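Local coordinates for protein fervidolysin (Fervidobacterium pennivorans, PDB 1R6V) that degrades keratin into peptides as a subtilisin-like serine protease of the S8 family, letting the bacterium grow on native feathers, at residues Asp45-Ala50 against Lys87-Val92; Gly53-Glu58 against Lys63-Lys68. The protein carries 1 engineered substitution. One frame throughout, in Å; residues are numbered along the deposited sequence.

Contact 1. Residues Asp45-Ala50 against Lys87-Val92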
ATOM      1  N   ASP A  45     -20.571  11.899   5.960  1.00 18.97           N
ATOM      2  CA  ASP A  45     -21.699  11.796   6.869  1.00 20.78           C
ATOM      3  C   ASP A  45     -22.837  10.962   6.278  1.00 21.72           C
ATOM      4  O   ASP A  45     -23.620  10.382   7.024  1.00 20.80           O
ATOM      5  CB  ASP A  45     -22.188  13.189   7.271  1.00 23.18           C
ATOM      6  CG  ASP A  45     -21.137  13.971   8.057  1.00 26.40           C
ATOM      7  OD1 ASP A  45     -20.328  13.336   8.774  1.00 25.75           O
ATOM      8  OD2 ASP A  45     -21.133  15.218   7.967  1.00 29.91           O
ATOM      9  N   LYS A  46     -22.920  10.894   4.947  1.00 21.26           N
ATOM     10  CA  LYS A  46     -23.947  10.088   4.293  1.00 21.69           C
ATOM     11  C   LYS A  46     -23.631   8.606   4.513  1.00 20.18           C
ATOM     12  O   LYS A  46     -24.536   7.784   4.628  1.00 18.35           O
ATOM     13  CB  LYS A  46     -24.009  10.394   2.797  1.00 24.97           C
ATOM     14  CG  LYS A  46     -24.526  11.786   2.478  1.00 29.30           C
ATOM     15  CD  LYS A  46     -24.559  12.015   0.978  1.00 32.92           C
ATOM     16  CE  LYS A  46     -25.175  13.369   0.624  1.00 36.75           C
ATOM     17  NZ  LYS A  46     -25.164  13.580  -0.850  1.00 39.10           N
ATOM     18  N   ILE A  47     -22.340   8.269   4.569  1.00 17.76           N
ATOM     19  CA  ILE A  47     -21.925   6.894   4.821  1.00 16.76           C
ATOM     20  C   ILE A  47     -22.157   6.555   6.296  1.00 16.89           C
ATOM     21  O   ILE A  47     -22.607   5.457   6.620  1.00 17.04           O
ATOM     22  CB  ILE A  47     -20.420   6.684   4.497  1.00 15.78           C
ATOM     23  CG1 ILE A  47     -20.190   6.835   2.995  1.00 17.73           C
ATOM     24  CG2 ILE A  47     -19.968   5.298   4.953  1.00 16.77           C
ATOM     25  CD1 ILE A  47     -18.705   6.785   2.569  1.00 16.44           C
ATOM     26  N   VAL A  48     -21.847   7.491   7.191  1.00 16.28           N
ATOM     27  CA  VAL A  48     -22.033   7.243   8.620  1.00 19.16           C
ATOM     28  C   VAL A  48     -23.498   6.917   8.897  1.00 19.88           C
ATOM     29  O   VAL A  48     -23.812   5.950   9.593  1.00 19.59           O
ATOM     30  CB  VAL A  48     -21.581   8.468   9.467  1.00 18.64           C
ATOM     31  CG1 VAL A  48     -21.975   8.283  10.928  1.00 20.45           C
ATOM     32  CG2 VAL A  48     -20.060   8.618   9.365  1.00 19.53           C
ATOM     33  N   LYS A  49     -24.392   7.705   8.326  1.00 19.84           N
ATOM     34  CA  LYS A  49     -25.810   7.457   8.527  1.00 23.00           C
ATOM     35  C   LYS A  49     -26.264   6.150   7.881  1.00 22.21           C
ATOM     36  O   LYS A  49     -27.045   5.400   8.471  1.00 22.36           O
ATOM     37  CB  LYS A  49     -26.623   8.624   7.981  1.00 24.91           C
ATOM     38  CG  LYS A  49     -26.287   9.926   8.662  1.00 27.87           C
ATOM     39  CD  LYS A  49     -27.077  11.066   8.079  1.00 30.58           C
ATOM     40  CE  LYS A  49     -26.606  12.394   8.634  1.00 33.31           C
ATOM     41  NZ  LYS A  49     -27.305  13.516   7.944  1.00 34.43           N
ATOM     42  N   ALA A  50     -25.767   5.862   6.681  1.00 20.98           N
ATOM     43  CA  ALA A  50     -26.166   4.638   5.991  1.00 21.16           C
ATOM     44  C   ALA A  50     -25.781   3.375   6.760  1.00 21.60           C
ATOM     45  O   ALA A  50     -26.512   2.385   6.749  1.00 21.45           O
ATOM     46  CB  ALA A  50     -25.567   4.605   4.587  1.00 19.71           C
ATOM     47  N   LYS A  87     -20.713  11.380  -4.435  1.00 34.69           N
ATOM     48  CA  LYS A  87     -19.864  11.973  -5.465  1.00 34.95           C
ATOM     49  C   LYS A  87     -18.496  12.455  -4.968  1.00 33.76           C
ATOM     50  O   LYS A  87     -17.509  12.423  -5.710  1.00 35.73           O
ATOM     51  CB  LYS A  87     -20.591  13.130  -6.157  1.00 37.12           C
ATOM     52  CG  LYS A  87     -20.636  14.426  -5.364  1.00 38.45           C
ATOM     53  CD  LYS A  87     -21.496  14.308  -4.120  1.00 40.19           C
ATOM     54  CE  LYS A  87     -21.492  15.617  -3.315  1.00 41.30           C
ATOM     55  NZ  LYS A  87     -21.960  16.797  -4.113  1.00 42.14           N
ATOM     56  N   GLY A  88     -18.432  12.897  -3.721  1.00 30.10           N
ATOM     57  CA  GLY A  88     -17.168  13.383  -3.202  1.00 25.68           C
ATOM     58  C   GLY A  88     -16.409  12.404  -2.330  1.00 23.44           C
ATOM     59  O   GLY A  88     -15.754  12.813  -1.378  1.00 22.06           O
ATOM     60  N   ILE A  89     -16.499  11.115  -2.653  1.00 20.73           N
ATOM     61  CA  ILE A  89     -15.798  10.076  -1.896  1.00 18.30           C
ATOM     62  C   ILE A  89     -14.731   9.467  -2.808  1.00 18.65           C
ATOM     63  O   ILE A  89     -15.013   9.160  -3.968  1.00 19.64           O
ATOM     64  CB  ILE A  89     -16.779   8.954  -1.439  1.00 17.99           C
ATOM     65  CG1 ILE A  89     -17.764   9.491  -0.389  1.00 17.03           C
ATOM     66  CG2 ILE A  89     -16.013   7.769  -0.858  1.00 18.79           C
ATOM     67  CD1 ILE A  89     -17.133  10.125   0.827  1.00 17.03           C
ATOM     68  N   ARG A  90     -13.507   9.301  -2.308  1.00 16.65           N
ATOM     69  CA  ARG A  90     -12.455   8.702  -3.128  1.00 16.14           C
ATOM     70  C   ARG A  90     -12.474   7.173  -3.062  1.00 15.89           C
ATOM     71  O   ARG A  90     -12.372   6.496  -4.092  1.00 15.44           O
ATOM     72  CB  ARG A  90     -11.074   9.234  -2.712  1.00 18.25           C
ATOM     73  CG  ARG A  90     -10.716  10.598  -3.312  1.00 21.71           C
ATOM     74  CD  ARG A  90      -9.317  11.047  -2.883  1.00 26.00           C
ATOM     75  NE  ARG A  90      -9.319  11.324  -1.452  1.00 25.49           N
ATOM     76  CZ  ARG A  90      -8.501  10.774  -0.561  1.00 26.73           C
ATOM     77  NH1 ARG A  90      -7.569   9.898  -0.936  1.00 26.01           N
ATOM     78  NH2 ARG A  90      -8.646  11.086   0.715  1.00 25.81           N
ATOM     79  N   TYR A  91     -12.611   6.619  -1.862  1.00 12.43           N
ATOM     80  CA  TYR A  91     -12.641   5.167  -1.729  1.00 12.50           C
ATOM     81  C   TYR A  91     -13.138   4.756  -0.361  1.00 13.45           C
ATOM     82  O   TYR A  91     -13.215   5.576   0.558  1.00 13.05           O
ATOM     83  CB  TYR A  91     -11.240   4.566  -1.939  1.00 13.09           C
ATOM     84  CG  TYR A  91     -10.225   5.027  -0.911  1.00 11.46           C
ATOM     85  CD1 TYR A  91     -10.211   4.491   0.385  1.00 12.50           C
ATOM     86  CD2 TYR A  91      -9.332   6.054  -1.206  1.00 13.51           C
ATOM     87  CE1 TYR A  91      -9.333   4.983   1.360  1.00 12.25           C
ATOM     88  CE2 TYR A  91      -8.447   6.557  -0.234  1.00 11.54           C
ATOM     89  CZ  TYR A  91      -8.455   6.017   1.041  1.00 12.36           C
ATOM     90  OH  TYR A  91      -7.586   6.506   1.995  1.00 13.42           O
ATOM     91  N   VAL A  92     -13.491   3.480  -0.248  1.00 12.68           N
ATOM     92  CA  VAL A  92     -13.937   2.896   1.011  1.00 10.81           C
ATOM     93  C   VAL A  92     -13.217   1.569   1.064  1.00 10.89           C
ATOM     94  O   VAL A  92     -13.376   0.765   0.156  1.00 12.83           O
ATOM     95  CB  VAL A  92     -15.449   2.617   1.030  1.00 11.80           C
ATOM     96  CG1 VAL A  92     -15.831   2.022   2.396  1.00 13.17           C
ATOM     97  CG2 VAL A  92     -16.221   3.909   0.791  1.00 14.13           C
TER
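Ile47 reaches out from the helix of Asp45-Ala50 and meets Ile89 tip to tip, the two CD1 methyls 4.1 Å apart. The same Ile47 CD1 also lies 4.1 Å from CG1 of Ile89, and 4.2 Å from CG2 of Val92, so a single methyl bridges two residues of the strand. Its delivery is a matter of torsions: CG1 of Ile47 stands anti to the carbonyl carbon (chi1 -67°) and the chain then runs extended (chi2 174°), which carries CD1 out toward the strand. The bent chain of Ile89 (chi2 -55°) leaves both its CG1 and its CD1 at the same distance from that methyl. These are ordinary van der Waals distances at the ends of side chains, and the backbones stay well apart, with the CA atoms of Ile47 and Ile89 separated by 9.6 Å.

This is a helix laid on one face of the antiparallel sheet of the propeptide domain. Val36 of the neighbouring strand 33-38 touches both isoleucines, and Leu86 packs on Ile47 as well. Ile89 and Val92 can both face the helix although three positions apart, because Arg90 and Tyr91 together oppose Gly37 in a classic beta bulge. Where the contact opens to solvent, Lys46 and Lys87 bring like charges near each other, NZ to NZ 5.6 Å; Lys46 is also salt-bridged to Glu43.

Contact 2. Residues Gly53-Glu58 against Lys63-Lys68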
ATOM      1  N   GLY A  53     -22.791   4.144  11.731  1.00 20.98           N
ATOM      2  CA  GLY A  53     -21.546   3.859  12.407  1.00 21.68           C
ATOM      3  C   GLY A  53     -21.064   5.002  13.267  1.00 22.38           C
ATOM      4  O   GLY A  53     -21.775   5.983  13.482  1.00 21.35           O
ATOM      5  N   LYS A  54     -19.849   4.860  13.774  1.00 21.36           N
ATOM      6  CA  LYS A  54     -19.268   5.889  14.605  1.00 21.97           C
ATOM      7  C   LYS A  54     -17.871   6.212  14.119  1.00 19.89           C
ATOM      8  O   LYS A  54     -17.053   5.314  13.923  1.00 17.05           O
ATOM      9  CB  LYS A  54     -19.182   5.443  16.065  1.00 24.23           C
ATOM     10  CG  LYS A  54     -18.542   6.501  16.943  1.00 27.43           C
ATOM     11  CD  LYS A  54     -18.409   6.048  18.369  1.00 29.60           C
ATOM     12  CE  LYS A  54     -17.512   4.834  18.497  1.00 29.65           C
ATOM     13  NZ  LYS A  54     -17.188   4.579  19.939  1.00 32.02           N
ATOM     14  N   VAL A  55     -17.615   7.494  13.912  1.00 18.17           N
ATOM     15  CA  VAL A  55     -16.300   7.956  13.482  1.00 19.91           C
ATOM     16  C   VAL A  55     -15.361   7.794  14.673  1.00 19.76           C
ATOM     17  O   VAL A  55     -15.657   8.289  15.757  1.00 19.96           O
ATOM     18  CB  VAL A  55     -16.343   9.447  13.085  1.00 19.59           C
ATOM     19  CG1 VAL A  55     -14.933   9.967  12.834  1.00 18.62           C
ATOM     20  CG2 VAL A  55     -17.202   9.625  11.841  1.00 22.83           C
ATOM     21  N   VAL A  56     -14.240   7.094  14.480  1.00 18.41           N
ATOM     22  CA  VAL A  56     -13.285   6.896  15.562  1.00 17.64           C
ATOM     23  C   VAL A  56     -11.946   7.576  15.310  1.00 19.31           C
ATOM     24  O   VAL A  56     -11.153   7.736  16.235  1.00 20.22           O
ATOM     25  CB  VAL A  56     -13.028   5.396  15.822  1.00 18.69           C
ATOM     26  CG1 VAL A  56     -14.279   4.749  16.415  1.00 17.27           C
ATOM     27  CG2 VAL A  56     -12.649   4.707  14.527  1.00 18.64           C
ATOM     28  N   LEU A  57     -11.692   7.972  14.067  1.00 16.54           N
ATOM     29  CA  LEU A  57     -10.442   8.641  13.732  1.00 16.51           C
ATOM     30  C   LEU A  57     -10.664   9.546  12.545  1.00 14.90           C
ATOM     31  O   LEU A  57     -11.316   9.159  11.570  1.00 15.24           O
ATOM     32  CB  LEU A  57      -9.353   7.619  13.371  1.00 19.14           C
ATOM     33  CG  LEU A  57      -7.959   8.152  13.027  1.00 22.09           C
ATOM     34  CD1 LEU A  57      -7.317   8.829  14.232  1.00 20.47           C
ATOM     35  CD2 LEU A  57      -7.105   6.979  12.578  1.00 23.36           C
ATOM     36  N   GLU A  58     -10.144  10.762  12.646  1.00 14.04           N
ATOM     37  CA  GLU A  58     -10.216  11.724  11.562  1.00 15.85           C
ATOM     38  C   GLU A  58      -8.775  12.090  11.243  1.00 15.77           C
ATOM     39  O   GLU A  58      -8.012  12.459  12.137  1.00 16.29           O
ATOM     40  CB  GLU A  58     -10.965  12.980  11.985  1.00 18.22           C
ATOM     41  CG  GLU A  58     -12.426  12.737  12.280  1.00 19.29           C
ATOM     42  CD  GLU A  58     -13.359  13.551  11.395  1.00 21.26           C
ATOM     43  OE1 GLU A  58     -14.456  13.897  11.878  1.00 19.85           O
ATOM     44  OE2 GLU A  58     -13.014  13.847  10.227  1.00 20.39           O
ATOM     45  N   LYS A  63      -7.158  13.277   4.179  1.00 13.98           N
ATOM     46  CA  LYS A  63      -8.597  13.144   3.940  1.00 14.72           C
ATOM     47  C   LYS A  63      -9.152  11.734   4.143  1.00 13.91           C
ATOM     48  O   LYS A  63      -9.748  11.143   3.234  1.00 14.79           O
ATOM     49  CB  LYS A  63      -8.933  13.638   2.530  1.00 15.42           C
ATOM     50  CG  LYS A  63      -8.788  15.149   2.341  1.00 18.20           C
ATOM     51  CD  LYS A  63      -8.990  15.501   0.871  1.00 20.77           C
ATOM     52  CE  LYS A  63      -9.202  16.990   0.648  1.00 21.94           C
ATOM     53  NZ  LYS A  63     -10.445  17.469   1.329  1.00 23.42           N
ATOM     54  N   VAL A  64      -8.977  11.223   5.358  1.00 14.12           N
ATOM     55  CA  VAL A  64      -9.451   9.899   5.725  1.00 14.57           C
ATOM     56  C   VAL A  64     -10.218   9.961   7.020  1.00 14.08           C
ATOM     57  O   VAL A  64      -9.875  10.721   7.919  1.00 13.26           O
ATOM     58  CB  VAL A  64      -8.279   8.898   5.923  1.00 15.25           C
ATOM     59  CG1 VAL A  64      -8.778   7.630   6.626  1.00 15.81           C
ATOM     60  CG2 VAL A  64      -7.682   8.527   4.576  1.00 15.16           C
ATOM     61  N   VAL A  65     -11.294   9.188   7.083  1.00 13.54           N
ATOM     62  CA  VAL A  65     -12.094   9.070   8.292  1.00 16.26           C
ATOM     63  C   VAL A  65     -12.254   7.564   8.476  1.00 16.29           C
ATOM     64  O   VAL A  65     -12.570   6.864   7.512  1.00 17.55           O
ATOM     65  CB  VAL A  65     -13.521   9.646   8.133  1.00 16.65           C
ATOM     66  CG1 VAL A  65     -14.343   9.313   9.379  1.00 19.50           C
ATOM     67  CG2 VAL A  65     -13.481  11.152   7.926  1.00 18.54           C
ATOM     68  N   SER A  66     -12.026   7.057   9.684  1.00 14.99           N
ATOM     69  CA  SER A  66     -12.206   5.632   9.943  1.00 16.90           C
ATOM     70  C   SER A  66     -13.550   5.532  10.667  1.00 16.30           C
ATOM     71  O   SER A  66     -13.823   6.309  11.581  1.00 18.00           O
ATOM     72  CB  SER A  66     -11.074   5.088  10.824  1.00 18.69           C
ATOM     73  OG  SER A  66     -11.098   5.698  12.098  1.00 31.84           O
ATOM     74  N   ILE A  67     -14.383   4.586  10.239  1.00 14.74           N
ATOM     75  CA  ILE A  67     -15.722   4.405  10.805  1.00 14.75           C
ATOM     76  C   ILE A  67     -15.931   3.023  11.392  1.00 16.48           C
ATOM     77  O   ILE A  67     -15.770   2.019  10.705  1.00 15.94           O
ATOM     78  CB  ILE A  67     -16.800   4.613   9.716  1.00 15.09           C
ATOM     79  CG1 ILE A  67     -16.631   5.991   9.077  1.00 14.88           C
ATOM     80  CG2 ILE A  67     -18.210   4.416  10.315  1.00 15.57           C
ATOM     81  CD1 ILE A  67     -17.564   6.244   7.899  1.00 16.22           C
ATOM     82  N   LYS A  68     -16.292   2.966  12.670  1.00 17.60           N
ATOM     83  CA  LYS A  68     -16.564   1.691  13.322  1.00 19.46           C
ATOM     84  C   LYS A  68     -18.007   1.334  12.926  1.00 20.46           C
ATOM     85  O   LYS A  68     -18.891   2.188  12.965  1.00 19.73           O
ATOM     86  CB  LYS A  68     -16.449   1.853  14.834  1.00 24.01           C
ATOM     87  CG  LYS A  68     -16.111   0.581  15.546  1.00 28.78           C
ATOM     88  CD  LYS A  68     -16.132   0.775  17.042  1.00 32.08           C
ATOM     89  CE  LYS A  68     -15.472  -0.405  17.710  1.00 35.16           C
ATOM     90  NZ  LYS A  68     -15.927  -1.684  17.098  1.00 38.04           N
TER
HETATM   91  O   HOH W   1     -10.914  13.900   8.383  1.00 22.41           O
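Val55 and Val65 make the tight apolar spot of this edge hairpin of the propeptide's antiparallel sheet: their side chains cross at about a right angle on the face turned to helix 41-51, CG1 of Val55 being 3.6 Å from CG1 of Val65. Ile67, on that face too, packs against Ile47 of the helix. Away from that face, Val56, Leu57 and Ser66 touch Tyr248 and Asp247 of helix 246-258 in the catalytic domain. Four backbone hydrogen bonds join the strands. Lys54 and Lys68 exchange a reciprocal pair, the bond from Lys68 N to Lys54 O measuring 2.8 Å; Val56 N then bonds to Ser66 O, and Ser66 N to Leu57 O at 2.9 Å. The register slips by one here, a beta bulge in which Val56 and Leu57 both lie opposite Ser66. CG1 of Val56 rests 3.9 Å from CB of Lys68.

The side chains at the ends are looser. Beyond the paired backbones of Lys54 and Lys68 the two exposed chains leave their NZ atoms 7.0 Å apart. Glu58, bent at chi2 (-120°), lies beside Val65, with OE2 3.6 Å from Val65 CG2. A water donates to that OE2 at 2.8 Å and weakly to Val64 O, while OE1 is salt-bridged to Arg41. With its carboxylate shared between a cation and a water, Glu58 would probably remain ionised, so a charged link borders the apolar face.

From the N terminus, the chain passes through strand 33-38 and helix 41-51, which supplies Asp45-Ala50 to contact 1, then turns straight into strand 54-59. Val48 O probably accepts a hydrogen bond from Gly53 N at that turn. Contact 2 closes first, a short hairpin loop between Gly53-Glu58 and Lys63-Lys68; contact 1 closes later and farther, when Lys87-Val92 arrives after helix 74-81, so the hairpin falls wholly within the longer loop. Both reach one sheet, ordered 54-59, 64-68, 33-38, 89-93: contact 2 pairs two strands at one side, contact 1 ties the helix to the opposite edge strand. Val48 CG2 meets Ile67 CD1 between them.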